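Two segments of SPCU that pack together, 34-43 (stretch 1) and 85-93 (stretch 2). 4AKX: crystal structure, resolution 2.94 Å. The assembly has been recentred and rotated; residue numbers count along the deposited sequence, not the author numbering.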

# COMPACT_ATOMS: atom_id res chain seq x y z
N GLU A 34 -11.87 -9.38 15.81
CA GLU A 34 -11.11 -10.29 16.67
C GLU A 34 -11.02 -9.72 18.07
O GLU A 34 -11.46 -8.62 18.30
CB GLU A 34 -9.70 -10.54 16.12
CG GLU A 34 -9.13 -11.89 16.57
CD GLU A 34 -7.64 -11.86 16.90
OE1 GLU A 34 -6.89 -11.12 16.22
OE2 GLU A 34 -7.21 -12.60 17.83
N ARG A 35 -10.48 -10.47 19.00
CA ARG A 35 -10.25 -9.94 20.32
C ARG A 35 -8.79 -10.09 20.73
O ARG A 35 -8.14 -11.08 20.41
CB ARG A 35 -11.19 -10.59 21.33
CG ARG A 35 -10.83 -10.38 22.79
CD ARG A 35 -10.93 -8.92 23.24
NE ARG A 35 -10.91 -8.81 24.71
CZ ARG A 35 -11.12 -7.69 25.39
NH1 ARG A 35 -11.34 -6.54 24.77
NH2 ARG A 35 -11.10 -7.71 26.72
N LEU A 36 -8.28 -9.07 21.43
CA LEU A 36 -6.84 -8.92 21.68
C LEU A 36 -6.48 -9.03 23.14
O LEU A 36 -7.18 -9.68 23.92
CB LEU A 36 -6.33 -7.59 21.12
CG LEU A 36 -6.26 -7.55 19.60
CD1 LEU A 36 -5.67 -6.23 19.12
CD2 LEU A 36 -5.47 -8.75 19.08
N GLU A 37 -5.35 -8.41 23.49
CA GLU A 37 -4.88 -8.40 24.87
C GLU A 37 -5.82 -7.55 25.72
O GLU A 37 -6.37 -8.02 26.72
CB GLU A 37 -3.45 -7.86 24.95
CG GLU A 37 -2.92 -7.61 26.37
CD GLU A 37 -2.88 -8.88 27.21
OE1 GLU A 37 -2.30 -9.92 26.76
OE2 GLU A 37 -3.43 -8.85 28.34
N GLY A 38 -6.00 -6.30 25.30
CA GLY A 38 -6.84 -5.37 26.03
C GLY A 38 -7.53 -4.47 25.05
O GLY A 38 -7.38 -3.25 25.09
N GLY A 39 -8.27 -5.09 24.14
CA GLY A 39 -8.96 -4.36 23.08
C GLY A 39 -9.42 -5.27 21.97
O GLY A 39 -9.01 -6.42 21.88
N TRP A 40 -10.31 -4.74 21.13
CA TRP A 40 -10.81 -5.46 19.97
C TRP A 40 -10.22 -4.88 18.70
O TRP A 40 -9.85 -3.72 18.66
CB TRP A 40 -12.31 -5.33 19.92
CG TRP A 40 -13.03 -6.08 21.00
CD1 TRP A 40 -13.25 -5.69 22.33
CD2 TRP A 40 -13.70 -7.36 20.87
NE1 TRP A 40 -13.99 -6.64 23.00
CE2 TRP A 40 -14.28 -7.67 22.19
CE3 TRP A 40 -13.89 -8.26 19.83
CZ2 TRP A 40 -14.98 -8.83 22.42
CZ3 TRP A 40 -14.59 -9.44 20.07
CH2 TRP A 40 -15.13 -9.71 21.34
N LEU A 41 -10.16 -5.68 17.64
CA LEU A 41 -9.63 -5.25 16.38
C LEU A 41 -10.75 -5.29 15.36
O LEU A 41 -11.22 -6.39 15.02
CB LEU A 41 -8.57 -6.26 15.96
CG LEU A 41 -7.40 -5.90 15.05
CD1 LEU A 41 -6.71 -7.16 14.55
CD2 LEU A 41 -7.85 -5.08 13.89
N PHE A 42 -11.21 -4.12 14.87
CA PHE A 42 -12.23 -4.12 13.80
C PHE A 42 -11.53 -4.14 12.47
O PHE A 42 -10.51 -3.48 12.32
CB PHE A 42 -13.20 -2.93 13.85
CG PHE A 42 -13.88 -2.73 15.19
CD1 PHE A 42 -13.96 -3.76 16.12
CD2 PHE A 42 -14.46 -1.50 15.50
CE1 PHE A 42 -14.55 -3.56 17.34
CE2 PHE A 42 -15.06 -1.31 16.73
CZ PHE A 42 -15.09 -2.34 17.65
N VAL A 43 -12.13 -4.84 11.51
CA VAL A 43 -11.51 -5.11 10.22
C VAL A 43 -12.60 -5.21 9.16
O VAL A 43 -13.66 -5.78 9.39
CB VAL A 43 -10.82 -6.49 10.22
CG1 VAL A 43 -10.36 -6.85 8.82
CG2 VAL A 43 -9.67 -6.54 11.20
N VAL A 85 -7.32 -5.15 3.30
CA VAL A 85 -8.05 -5.06 4.54
C VAL A 85 -7.97 -3.64 5.08
O VAL A 85 -6.93 -2.97 4.95
CB VAL A 85 -7.46 -6.03 5.59
CG1 VAL A 85 -7.93 -5.66 6.97
CG2 VAL A 85 -7.84 -7.46 5.26
N LEU A 86 -9.08 -3.15 5.62
CA LEU A 86 -9.06 -1.92 6.33
C LEU A 86 -9.24 -2.34 7.73
O LEU A 86 -10.05 -3.20 7.99
CB LEU A 86 -10.23 -1.08 5.92
CG LEU A 86 -10.10 -0.39 4.59
CD1 LEU A 86 -11.47 0.02 4.06
CD2 LEU A 86 -9.22 0.83 4.74
N TRP A 87 -8.51 -1.75 8.66
CA TRP A 87 -8.70 -2.13 10.05
C TRP A 87 -8.46 -1.00 10.95
O TRP A 87 -7.81 -0.03 10.56
CB TRP A 87 -7.81 -3.29 10.44
CG TRP A 87 -6.33 -2.98 10.40
CD1 TRP A 87 -5.49 -3.03 9.28
CD2 TRP A 87 -5.46 -2.62 11.49
NE1 TRP A 87 -4.20 -2.72 9.62
CE2 TRP A 87 -4.10 -2.48 10.92
CE3 TRP A 87 -5.64 -2.40 12.84
CZ2 TRP A 87 -3.01 -2.13 11.68
CZ3 TRP A 87 -4.50 -2.04 13.62
CH2 TRP A 87 -3.23 -1.90 13.05
N ALA A 88 -9.00 -1.10 12.17
CA ALA A 88 -8.69 -0.16 13.25
C ALA A 88 -8.63 -0.96 14.49
O ALA A 88 -9.03 -2.12 14.50
CB ALA A 88 -9.77 0.91 13.38
N GLU A 89 -8.23 -0.32 15.57
CA GLU A 89 -7.94 -1.00 16.80
C GLU A 89 -8.65 -0.28 17.91
O GLU A 89 -8.34 0.87 18.21
CB GLU A 89 -6.42 -0.97 17.03
CG GLU A 89 -5.97 -1.23 18.45
CD GLU A 89 -6.40 -2.60 18.96
OE1 GLU A 89 -7.31 -3.19 18.33
OE2 GLU A 89 -5.83 -3.08 19.97
N ALA A 90 -9.64 -0.92 18.49
CA ALA A 90 -10.36 -0.35 19.62
C ALA A 90 -9.84 -0.90 20.93
O ALA A 90 -9.87 -2.11 21.15
CB ALA A 90 -11.83 -0.65 19.49
N ARG A 91 -9.33 -0.01 21.78
CA ARG A 91 -8.82 -0.42 23.09
C ARG A 91 -9.91 -0.35 24.13
O ARG A 91 -10.80 0.51 24.05
CB ARG A 91 -7.63 0.45 23.53
CG ARG A 91 -6.32 0.16 22.74
CD ARG A 91 -5.20 1.03 23.29
NE ARG A 91 -5.08 2.33 22.59
CZ ARG A 91 -4.52 3.42 23.11
NH1 ARG A 91 -4.04 3.40 24.37
NH2 ARG A 91 -4.46 4.54 22.38
N ASP A 92 -9.86 -1.25 25.11
CA ASP A 92 -10.61 -1.08 26.35
C ASP A 92 -10.01 0.09 27.14
O ASP A 92 -8.85 0.46 26.93
CB ASP A 92 -10.60 -2.37 27.20
CG ASP A 92 -11.13 -3.59 26.43
OD1 ASP A 92 -11.73 -3.42 25.34
OD2 ASP A 92 -10.96 -4.72 26.93
N GLY A 93 -10.80 0.68 28.02
CA GLY A 93 -10.43 1.94 28.62
C GLY A 93 -10.63 3.05 27.62
O GLY A 93 -11.76 3.47 27.39

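Two neighbouring antiparallel strands alternate their side chains between the faces of a sheet, so that each face acquires its own chemistry while the backbone between them keeps a single register. The pairing of strand 39-43 with strand 85-91 in SPCU is a compact example, its N-to-C directions lying 159° apart and 593 Å² of surface being buried between the two segments.

The apolar contacts occupy both faces. On the face that carries Trp-40, Phe-42, Ala-88 and Ala-90, small residues of one strand sit opposite large aromatic ones of the other. The methyl of Ala-90 lies over one face of the Phe-42 ring, with Phe-42 CZ 4.1 Å from Ala-90 CB, a diagonal contact, since Phe-42 is paired with Ala-88 and Ala-90 with Trp-40. On the other face, Val-43 reaches two neighbours at once: its CG1 is 3.3 Å from Val-85 CG1, and its CG2 is 3.8 Å from Trp-87 CB, the residue with which it is paired. Leu-41 extends this cluster, its CD2 lying 3.6 Å from Trp-87 CE3.

Between the faces runs the backbone ladder. Phe-42 and Ala-88 form a hydrogen-bonded pair in which Ala-88 N donates to Phe-42 O at 2.8 Å, with a favourable angle of 163°, while the return bond from Phe-42 N to Ala-88 O, at 3.0 Å, is weak, its angle only 127°. Two residues along, Trp-40 N donates to Ala-90 O at 2.7 Å and Ala-90 N to Trp-40 O at 2.8 Å. In the non-hydrogen-bonded pairs between and beyond these rungs, the chains approach more closely, as the 4.1 Å between Val-43 CA and Trp-87 CA illustrates. Near this end, a CA-H...O contact places Val-43 CA 3.3 Å from Leu-86 O.

At Gly-39, paired with Arg-91, the absence of a side chain matters: its CA is already 3.1 Å from Ala-90 O, and an ideally placed CB would come within 2.5 Å of that same oxygen, a clash.

Toward the polar edge, Glu-89 has its CA-to-CB bond on the face shared with Leu-41, yet the end of its side chain comes back toward the first segment. There OE2 lies 3.3 Å from Leu-36 CD1, so the acidic group borders an apolar side chain.

Beyond the last strand pair, Asp-92 holds the outer end of the contact with both its backbone and its side chain. Its N donates to Gly-38 O at 3.2 Å, carrying the backbone bonding one step past the strand. Its carboxylate forms a salt bridge with Arg-35, whose CA-to-CB bond points sideways but whose long side chain ends nearer the partner. Arg-35 NH1 and NH2 donate to Asp-92 OD2 at 2.8 and 3.0 Å, and a weak bond joins NH1 to OD1 at 3.2 Å. OD2 lies at the edge of the guanidinium, near its plane, where the N-H groups point.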